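Local coordinates for DUF4785 domain-containing protein (Legionella pneumophila subsp. pneumophila, PDB 4KH9) that is of unknown function but binds calcium and is built as a chain of three beta-rich domains, at residues T162-E167 and T242-E247; I183-D188 and I253-H258; L329-D334 and L344-L349. All blocks are in the same frame, centred on the assembly; numbering follows the deposited sequence.

Interactions 1 and 2 both belong to the central domain, interaction 3 to the C-terminal one. From the N terminus, residues 162-167 and 183-188 come first, on neighbouring antiparallel strands. The chain then runs through three more strands before 242-247 closes interaction 1 over 74 intervening residues, and 253-258, on the next strand, closes interaction 2 over 64. Their segments alternate, so the two closures cross, and with centres 2 Å apart they fasten one pair of adjacent strands to another. Interaction 3 follows in series and closes only a nine-residue connection, joining two sheets of the C-terminal domain; its centre lies about 46 Å from those of the other two.

Interaction 1: T162-E167 and T242-E247; sequences TYLEVE and TDVQTE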
loop_
_atom_site.group_PDB
_atom_site.type_symbol
_atom_site.label_atom_id
_atom_site.label_comp_id
_atom_site.label_asym_id
_atom_site.label_seq_id
_atom_site.Cartn_x
_atom_site.Cartn_y
_atom_site.Cartn_z
ATOM N N THR A 162 -20.680 -7.662 -6.362
ATOM C CA THR A 162 -20.525 -6.992 -5.058
ATOM C C THR A 162 -19.042 -6.805 -4.777
ATOM O O THR A 162 -18.276 -7.780 -4.757
ATOM C CB THR A 162 -21.222 -7.736 -3.908
ATOM O OG1 THR A 162 -22.618 -7.769 -4.152
ATOM C CG2 THR A 162 -20.995 -7.046 -2.541
ATOM N N TYR A 163 -18.627 -5.536 -4.593
ATOM C CA TYR A 163 -17.234 -5.254 -4.315
ATOM C C TYR A 163 -17.089 -4.255 -3.184
ATOM O O TYR A 163 -18.026 -3.511 -2.867
ATOM C CB TYR A 163 -16.507 -4.738 -5.570
ATOM C CG TYR A 163 -17.100 -3.478 -6.154
ATOM C CD1 TYR A 163 -16.686 -2.220 -5.716
ATOM C CD2 TYR A 163 -18.048 -3.537 -7.180
ATOM C CE1 TYR A 163 -17.192 -1.054 -6.285
ATOM C CE2 TYR A 163 -18.576 -2.373 -7.741
ATOM C CZ TYR A 163 -18.129 -1.134 -7.302
ATOM O OH TYR A 163 -18.618 0.023 -7.850
ATOM N N LEU A 164 -15.907 -4.257 -2.582
ATOM C CA LEU A 164 -15.521 -3.321 -1.536
ATOM C C LEU A 164 -14.579 -2.333 -2.140
ATOM O O LEU A 164 -13.607 -2.749 -2.771
ATOM C CB LEU A 164 -14.864 -4.048 -0.352
ATOM C CG LEU A 164 -14.450 -3.169 0.833
ATOM C CD1 LEU A 164 -15.671 -2.665 1.595
ATOM C CD2 LEU A 164 -13.517 -3.904 1.746
ATOM N N GLU A 165 -14.851 -1.033 -1.982
ATOM C CA GLU A 165 -13.940 -0.003 -2.495
ATOM C C GLU A 165 -13.267 0.732 -1.303
ATOM O O GLU A 165 -13.949 1.127 -0.384
ATOM C CB GLU A 165 -14.674 0.966 -3.425
ATOM C CG GLU A 165 -13.719 1.956 -4.068
ATOM C CD GLU A 165 -14.345 2.829 -5.137
ATOM O OE1 GLU A 165 -14.736 2.274 -6.187
ATOM O OE2 GLU A 165 -14.403 4.067 -4.949
ATOM N N VAL A 166 -11.922 0.849 -1.316
ATOM C CA VAL A 166 -11.146 1.508 -0.263
ATOM C C VAL A 166 -10.181 2.499 -0.897
ATOM O O VAL A 166 -9.717 2.280 -2.025
ATOM C CB VAL A 166 -10.382 0.509 0.645
ATOM C CG1 VAL A 166 -11.333 -0.478 1.302
ATOM C CG2 VAL A 166 -9.265 -0.218 -0.115
ATOM N N GLU A 167 -9.871 3.574 -0.185
ATOM C CA GLU A 167 -8.869 4.574 -0.614
ATOM C C GLU A 167 -8.472 5.472 0.557
ATOM O O GLU A 167 -9.239 5.604 1.494
ATOM C CB GLU A 167 -9.348 5.441 -1.792
ATOM C CG GLU A 167 -10.598 6.249 -1.537
ATOM C CD GLU A 167 -10.930 7.256 -2.622
ATOM O OE1 GLU A 167 -10.100 8.159 -2.878
ATOM O OE2 GLU A 167 -12.038 7.159 -3.195
ATOM N N THR A 242 -8.893 -3.573 5.636
ATOM C CA THR A 242 -10.252 -3.480 6.144
ATOM C C THR A 242 -11.003 -4.780 5.865
ATOM O O THR A 242 -10.738 -5.476 4.870
ATOM C CB THR A 242 -10.995 -2.244 5.600
ATOM O OG1 THR A 242 -12.338 -2.248 6.090
ATOM C CG2 THR A 242 -11.004 -2.173 4.106
ATOM N N ASP A 243 -11.971 -5.064 6.748
ATOM C CA ASP A 243 -12.835 -6.237 6.716
ATOM C C ASP A 243 -14.245 -5.791 6.993
ATOM O O ASP A 243 -14.497 -5.055 7.950
ATOM C CB ASP A 243 -12.361 -7.303 7.737
ATOM C CG ASP A 243 -12.753 -8.743 7.429
ATOM O OD1 ASP A 243 -13.425 -8.983 6.377
ATOM O OD2 ASP A 243 -12.390 -9.637 8.226
ATOM N N VAL A 244 -15.159 -6.163 6.101
ATOM C CA VAL A 244 -16.555 -5.777 6.208
ATOM C C VAL A 244 -17.459 -7.049 6.137
ATOM O O VAL A 244 -17.252 -7.932 5.280
ATOM C CB VAL A 244 -16.868 -4.774 5.072
ATOM C CG1 VAL A 244 -18.354 -4.492 4.943
ATOM C CG2 VAL A 244 -16.083 -3.464 5.254
ATOM N N GLN A 245 -18.480 -7.101 6.996
ATOM C CA GLN A 245 -19.473 -8.161 6.905
ATOM C C GLN A 245 -20.886 -7.595 7.107
ATOM O O GLN A 245 -21.097 -6.783 7.991
ATOM C CB GLN A 245 -19.222 -9.316 7.878
ATOM C CG GLN A 245 -20.158 -10.488 7.564
ATOM C CD GLN A 245 -19.837 -11.765 8.251
ATOM O OE1 GLN A 245 -18.775 -12.346 8.069
ATOM N NE2 GLN A 245 -20.812 -12.306 8.936
ATOM N N THR A 246 -21.831 -7.996 6.255
ATOM C CA THR A 246 -23.241 -7.650 6.418
ATOM C C THR A 246 -24.058 -8.850 5.912
ATOM O O THR A 246 -23.485 -9.879 5.549
ATOM C CB THR A 246 -23.631 -6.304 5.783
ATOM O OG1 THR A 246 -24.950 -5.981 6.228
ATOM C CG2 THR A 246 -23.577 -6.303 4.268
ATOM N N GLU A 247 -25.388 -8.739 5.980
ATOM C CA GLU A 247 -26.310 -9.779 5.539
ATOM C C GLU A 247 -27.393 -9.154 4.709
ATOM O O GLU A 247 -27.896 -8.084 5.050
ATOM C CB GLU A 247 -26.928 -10.580 6.712
ATOM C CG GLU A 247 -25.944 -11.239 7.676
ATOM C CD GLU A 247 -25.389 -10.328 8.762
ATOM O OE1 GLU A 247 -26.189 -9.825 9.584
ATOM O OE2 GLU A 247 -24.151 -10.131 8.803
#
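Leu-164 and Val-166 of one strand face Thr-242 and Val-244 of another across the buried interior of the central domain, whose family belongs to the E-set group of immunoglobulin-like beta-sandwich domains. The strand axes come no nearer than 9.4 Å, too far for backbone pairing, and run roughly antiparallel at 145°. Side chains therefore fill the gap, and the touching groups are methyls. Leu-164 has the largest share of the contact. Its CB points at the opposite strand, and CG, set opposite the backbone N (chi1 -178°), continues in that direction without itself touching the partner strand; the two methyls make the contact. With chi2 at 71°, CD2 extends away from CA while CD1 turns off to one flank, and the fork spans two residues. CD1 of Leu-164 lies 3.8 Å from CG2 of Val-244, whose side chain it crosses at a slant. Thr-242 is modelled in two conformers; in one of them, CD2 of Leu-164 meets CG2 of Thr-242 tip to tip at 3.9 Å. Val-166 slides past Thr-242 from the other direction and presents CG1 to the same threonine methyl; the very short spacing there is doubtful. In this conformer the methyl of Thr-242 faces the hydrocarbon, while OG1 turns to a different partner, the backbone O of Asp-198, and is thereby satisfied in a buried place. Asp-198 and Asp-196 are calcium-binding residues, and their strand, 196-202, is the sheet neighbour of 238-248. Strand 163-168 lies between strands 44-46 and 178-186 in its layer, and strand 238-248 between 196-202 and 251-264 in the facing one; Ile-183 and Val-197 pack in beside the contact.

Interaction 2: I183-D188 and I253-H258; sequences ISLHND and IRRSGH
Arg-255 NH1 donates to the backbone O of Arg-254 at 2.8 Å, a side-chain hydrogen bond to the preceding residue's carbonyl and a bent one, with an N-H...O angle of 136° and the donor tilted 29° from the carbonyl plane. The setting is the interior of the immunoglobulin-like, E-set type central domain, where strand 178-186 faces strand 251-264 across the sandwich. Besides that carbonyl, the guanidinium group is held by the backbone O of Thr-162 at NE and by a salt bridge from NH2 to Asp-157, so each of its three nitrogens has a partner and its rotation is fixed. In Arg-255, chi1 (-68°) sets CG beside the backbone N, where Leu-185 meets it, and the bend at chi2 then carries the guanidinium off to these acceptors. Leu-185 crosses the arginine chain at about a right angle and inclines more obliquely against Ile-253; its two methyls are divided between them. The contact proper is therefore wholly apolar, although one of its members is charged. CD1 of Leu-185 rests 3.9 Å from CG of Arg-255, and CD2 of Leu-185 sits equally far, 3.9 Å, from CG2 of Ile-253.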
loop_
_atom_site.group_PDB
_atom_site.type_symbol
_atom_site.label_atom_id
_atom_site.label_comp_id
_atom_site.label_asym_id
_atom_site.label_seq_id
_atom_site.Cartn_x
_atom_site.Cartn_y
_atom_site.Cartn_z
ATOM N N ILE A 183 -14.265 3.775 2.913
ATOM C CA ILE A 183 -14.554 2.345 2.754
ATOM C C ILE A 183 -16.015 2.233 2.338
ATOM O O ILE A 183 -16.898 2.660 3.077
ATOM C CB ILE A 183 -14.235 1.596 4.103
ATOM C CG1 ILE A 183 -12.754 1.781 4.515
ATOM C CG2 ILE A 183 -14.625 0.097 4.034
ATOM C CD1 ILE A 183 -12.492 1.826 6.091
ATOM N N SER A 184 -16.263 1.675 1.147
ATOM C CA SER A 184 -17.624 1.575 0.601
ATOM C C SER A 184 -17.921 0.193 0.063
ATOM O O SER A 184 -17.076 -0.420 -0.577
ATOM C CB SER A 184 -17.839 2.583 -0.525
ATOM O OG SER A 184 -17.076 3.759 -0.335
ATOM N N LEU A 185 -19.130 -0.287 0.333
ATOM C CA LEU A 185 -19.596 -1.565 -0.166
ATOM C C LEU A 185 -20.609 -1.304 -1.275
ATOM O O LEU A 185 -21.627 -0.657 -1.026
ATOM C CB LEU A 185 -20.195 -2.428 0.960
ATOM C CG LEU A 185 -20.588 -3.873 0.547
ATOM C CD1 LEU A 185 -19.352 -4.687 0.125
ATOM C CD2 LEU A 185 -21.299 -4.585 1.681
ATOM N N HIS A 186 -20.339 -1.827 -2.490
ATOM C CA HIS A 186 -21.196 -1.589 -3.648
ATOM C C HIS A 186 -21.726 -2.854 -4.332
ATOM O O HIS A 186 -21.077 -3.902 -4.361
ATOM C CB HIS A 186 -20.426 -0.795 -4.715
ATOM C CG HIS A 186 -19.911 0.542 -4.263
ATOM N ND1 HIS A 186 -20.762 1.629 -4.106
ATOM C CD2 HIS A 186 -18.644 0.940 -4.003
ATOM C CE1 HIS A 186 -19.987 2.635 -3.737
ATOM N NE2 HIS A 186 -18.702 2.272 -3.690
ATOM N N ASN A 187 -22.886 -2.677 -4.975
ATOM C CA ASN A 187 -23.647 -3.592 -5.828
ATOM C C ASN A 187 -24.618 -2.689 -6.577
ATOM O O ASN A 187 -25.362 -1.961 -5.921
ATOM C CB ASN A 187 -24.322 -4.686 -4.990
ATOM C CG ASN A 187 -25.131 -5.675 -5.790
ATOM O OD1 ASN A 187 -26.176 -5.347 -6.358
ATOM N ND2 ASN A 187 -24.704 -6.920 -5.794
ATOM N N ASP A 188 -24.579 -2.640 -7.924
ATOM C CA ASP A 188 -25.434 -1.682 -8.650
ATOM C C ASP A 188 -26.955 -2.057 -8.640
ATOM O O ASP A 188 -27.767 -1.269 -9.130
ATOM C CB ASP A 188 -24.944 -1.465 -10.092
ATOM C CG ASP A 188 -24.975 -2.645 -11.041
ATOM O OD1 ASP A 188 -25.086 -3.804 -10.558
ATOM O OD2 ASP A 188 -24.841 -2.418 -12.268
ATOM N N ILE A 253 -22.627 -11.281 3.161
ATOM C CA ILE A 253 -21.835 -10.404 2.315
ATOM C C ILE A 253 -20.550 -10.129 3.077
ATOM O O ILE A 253 -20.557 -9.419 4.100
ATOM C CB ILE A 253 -22.570 -9.092 1.890
ATOM C CG1 ILE A 253 -24.114 -9.252 1.647
ATOM C CG2 ILE A 253 -21.828 -8.352 0.769
ATOM C CD1 ILE A 253 -24.579 -10.027 0.478
ATOM N N ARG A 254 -19.461 -10.720 2.617
ATOM C CA ARG A 254 -18.163 -10.556 3.273
ATOM C C ARG A 254 -17.133 -10.087 2.276
ATOM O O ARG A 254 -16.950 -10.719 1.233
ATOM C CB ARG A 254 -17.721 -11.884 3.919
ATOM C CG ARG A 254 -16.330 -11.839 4.490
ATOM C CD ARG A 254 -16.276 -11.658 5.972
ATOM N NE ARG A 254 -14.897 -11.679 6.469
ATOM C CZ ARG A 254 -14.301 -12.735 7.025
ATOM N NH1 ARG A 254 -14.950 -13.890 7.147
ATOM N NH2 ARG A 254 -13.055 -12.644 7.463
ATOM N N ARG A 255 -16.477 -8.949 2.584
ATOM C CA ARG A 255 -15.421 -8.417 1.748
ATOM C C ARG A 255 -14.284 -7.890 2.610
ATOM O O ARG A 255 -14.508 -7.293 3.653
ATOM C CB ARG A 255 -15.942 -7.299 0.813
ATOM C CG ARG A 255 -16.917 -7.675 -0.318
ATOM C CD ARG A 255 -16.227 -8.389 -1.441
ATOM N NE ARG A 255 -17.151 -8.919 -2.454
ATOM C CZ ARG A 255 -17.628 -10.163 -2.491
ATOM N NH1 ARG A 255 -17.354 -11.023 -1.512
ATOM N NH2 ARG A 255 -18.403 -10.548 -3.491
ATOM N N SER A 256 -13.061 -8.082 2.150
ATOM C CA SER A 256 -11.892 -7.522 2.787
ATOM C C SER A 256 -11.097 -6.795 1.723
ATOM O O SER A 256 -11.205 -7.114 0.538
ATOM C CB SER A 256 -11.066 -8.561 3.539
ATOM O OG SER A 256 -10.242 -9.262 2.640
ATOM N N GLY A 257 -10.410 -5.747 2.123
ATOM C CA GLY A 257 -9.666 -4.936 1.173
ATOM C C GLY A 257 -8.413 -4.340 1.747
ATOM O O GLY A 257 -8.261 -4.254 2.963
ATOM N N HIS A 258 -7.528 -3.956 0.835
ATOM C CA HIS A 258 -6.217 -3.382 1.100
ATOM C C HIS A 258 -5.930 -2.224 0.177
ATOM O O HIS A 258 -6.395 -2.236 -0.969
ATOM C CB HIS A 258 -5.092 -4.434 0.880
ATOM C CG HIS A 258 -5.159 -5.708 1.671
ATOM N ND1 HIS A 258 -4.407 -5.889 2.821
ATOM C CD2 HIS A 258 -5.788 -6.867 1.377
ATOM C CE1 HIS A 258 -4.643 -7.133 3.215
ATOM N NE2 HIS A 258 -5.466 -7.760 2.374
#

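Interaction 3: L329-D334 and L344-L349; sequences LQFTFD and LYLGYL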
loop_
_atom_site.group_PDB
_atom_site.type_symbol
_atom_site.label_atom_id
_atom_site.label_comp_id
_atom_site.label_asym_id
_atom_site.label_seq_id
_atom_site.Cartn_x
_atom_site.Cartn_y
_atom_site.Cartn_z
ATOM N N LEU A 329 23.167 23.703 0.568
ATOM C CA LEU A 329 23.381 22.793 -0.556
ATOM C C LEU A 329 23.347 23.582 -1.842
ATOM O O LEU A 329 22.547 24.499 -1.980
ATOM C CB LEU A 329 22.351 21.659 -0.584
ATOM C CG LEU A 329 22.749 20.360 0.103
ATOM C CD1 LEU A 329 23.040 20.559 1.606
ATOM C CD2 LEU A 329 21.649 19.352 -0.048
ATOM N N GLN A 330 24.231 23.241 -2.758
ATOM C CA GLN A 330 24.383 23.925 -4.018
ATOM C C GLN A 330 24.033 23.013 -5.192
ATOM O O GLN A 330 24.408 21.856 -5.191
ATOM C CB GLN A 330 25.852 24.380 -4.117
ATOM C CG GLN A 330 26.079 25.532 -5.054
ATOM C CD GLN A 330 27.547 25.794 -5.235
ATOM O OE1 GLN A 330 28.126 25.450 -6.267
ATOM N NE2 GLN A 330 28.198 26.345 -4.211
ATOM N N PHE A 331 23.317 23.527 -6.192
ATOM C CA PHE A 331 22.993 22.762 -7.395
ATOM C C PHE A 331 23.079 23.700 -8.573
ATOM O O PHE A 331 22.864 24.902 -8.412
ATOM C CB PHE A 331 21.639 22.027 -7.316
ATOM C CG PHE A 331 20.397 22.869 -7.201
ATOM C CD1 PHE A 331 19.931 23.284 -5.957
ATOM C CD2 PHE A 331 19.671 23.224 -8.335
ATOM C CE1 PHE A 331 18.768 24.051 -5.849
ATOM C CE2 PHE A 331 18.521 24.008 -8.228
ATOM C CZ PHE A 331 18.060 24.394 -6.985
ATOM N N THR A 332 23.448 23.155 -9.741
ATOM C CA THR A 332 23.713 23.911 -10.959
ATOM C C THR A 332 23.004 23.338 -12.177
ATOM O O THR A 332 22.835 22.128 -12.279
ATOM C CB THR A 332 25.252 23.877 -11.232
ATOM O OG1 THR A 332 25.980 24.182 -10.052
ATOM C CG2 THR A 332 25.692 24.816 -12.354
ATOM N N PHE A 333 22.674 24.212 -13.130
ATOM C CA PHE A 333 22.119 23.851 -14.432
ATOM C C PHE A 333 23.057 24.343 -15.534
ATOM O O PHE A 333 23.816 25.296 -15.317
ATOM C CB PHE A 333 20.697 24.402 -14.637
ATOM C CG PHE A 333 19.698 23.937 -13.609
ATOM C CD1 PHE A 333 19.172 22.649 -13.656
ATOM C CD2 PHE A 333 19.257 24.792 -12.607
ATOM C CE1 PHE A 333 18.218 22.237 -12.724
ATOM C CE2 PHE A 333 18.310 24.369 -11.679
ATOM C CZ PHE A 333 17.820 23.085 -11.725
ATOM N N ASP A 334 22.987 23.712 -16.714
ATOM C CA ASP A 334 23.840 24.082 -17.837
ATOM C C ASP A 334 23.367 25.358 -18.551
ATOM O O ASP A 334 24.176 26.286 -18.666
ATOM C CB ASP A 334 23.945 22.923 -18.836
ATOM C CG ASP A 334 24.833 21.809 -18.325
ATOM O OD1 ASP A 334 25.874 22.117 -17.709
ATOM O OD2 ASP A 334 24.521 20.635 -18.592
ATOM N N LEU A 344 12.871 31.564 -17.373
ATOM C CA LEU A 344 13.250 30.339 -16.638
ATOM C C LEU A 344 12.645 30.291 -15.242
ATOM O O LEU A 344 12.486 31.333 -14.603
ATOM C CB LEU A 344 14.785 30.220 -16.502
ATOM C CG LEU A 344 15.628 30.022 -17.767
ATOM C CD1 LEU A 344 17.091 30.287 -17.474
ATOM C CD2 LEU A 344 15.445 28.631 -18.361
ATOM N N TYR A 345 12.353 29.068 -14.744
ATOM C CA TYR A 345 11.864 28.881 -13.379
ATOM C C TYR A 345 12.192 27.460 -12.852
ATOM O O TYR A 345 12.498 26.555 -13.632
ATOM C CB TYR A 345 10.354 29.184 -13.258
ATOM C CG TYR A 345 9.401 28.174 -13.854
ATOM C CD1 TYR A 345 8.947 27.089 -13.108
ATOM C CD2 TYR A 345 8.847 28.372 -15.118
ATOM C CE1 TYR A 345 8.037 26.171 -13.636
ATOM C CE2 TYR A 345 7.920 27.471 -15.652
ATOM C CZ TYR A 345 7.516 26.374 -14.902
ATOM O OH TYR A 345 6.613 25.473 -15.416
ATOM N N LEU A 346 12.155 27.299 -11.514
ATOM C CA LEU A 346 12.378 26.020 -10.838
ATOM C C LEU A 346 11.042 25.345 -10.658
ATOM O O LEU A 346 10.183 25.894 -9.956
ATOM C CB LEU A 346 13.103 26.197 -9.479
ATOM C CG LEU A 346 14.540 26.703 -9.504
ATOM C CD1 LEU A 346 15.044 26.966 -8.091
ATOM C CD2 LEU A 346 15.438 25.736 -10.217
ATOM N N GLY A 347 10.853 24.201 -11.327
ATOM C CA GLY A 347 9.608 23.426 -11.274
ATOM C C GLY A 347 9.313 22.816 -9.913
ATOM O O GLY A 347 8.164 22.791 -9.454
ATOM N N TYR A 348 10.357 22.298 -9.254
ATOM C CA TYR A 348 10.200 21.723 -7.929
ATOM C C TYR A 348 11.514 21.738 -7.184
ATOM O O TYR A 348 12.575 21.935 -7.777
ATOM C CB TYR A 348 9.627 20.277 -7.979
ATOM C CG TYR A 348 10.463 19.254 -8.715
ATOM C CD1 TYR A 348 11.637 18.759 -8.158
ATOM C CD2 TYR A 348 10.018 18.690 -9.908
ATOM C CE1 TYR A 348 12.376 17.769 -8.793
ATOM C CE2 TYR A 348 10.737 17.675 -10.543
ATOM C CZ TYR A 348 11.920 17.223 -9.985
ATOM O OH TYR A 348 12.647 16.247 -10.618
ATOM N N LEU A 349 11.417 21.516 -5.871
ATOM C CA LEU A 349 12.501 21.338 -4.922
ATOM C C LEU A 349 12.157 20.140 -4.053
ATOM O O LEU A 349 11.237 20.216 -3.235
ATOM C CB LEU A 349 12.751 22.598 -4.090
ATOM C CG LEU A 349 13.251 23.821 -4.843
ATOM C CD1 LEU A 349 13.254 25.013 -3.939
ATOM C CD2 LEU A 349 14.636 23.585 -5.431
#
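Leu-346 sets its CD2 methyl against the place where Phe-331 and Phe-333 meet, CE2 of Phe-333 lying in plane at the edge of the Phe-331 ring, in the hydrophobic interior between two sheets of the C-terminal domain, a beta sandwich of the E-set group. The strands cross steeply, at 116°, and their axes approach no closer than 11.4 Å, a gap that the aromatic rings span. Packing is tightest at Phe-333: its CE2 lies 3.5 Å from CD2 of Leu-346, the two side chains meeting at a slant. The same methyl reaches the edge of the Phe-331 ring, close to its plane, at a looser 4.1 Å from CE2 of that ring. Phe-331 has its CG placed between the backbone N and carbonyl carbon (chi1 64°), and its ring projects toward the facing strand, where Leu-349 crosses it at about a right angle. Gly-347 has helix-like backbone angles amid the extended chain, consistent with Leu-346 and Leu-349, three residues apart, both bringing methyls to the Phe-331 ring, where a regular strand would put them on opposite sides. The opposite flank of the 329-334 segment is less enclosed: Gln-330 and Thr-332 are partly exposed. At its end the solvent-exposed Asp-334 forms a salt bridge with Lys-28 and bonds to Gln-314, away from the apolar contact. CZ of Phe-331 lies 3.8 Å from CD2 of Leu-349.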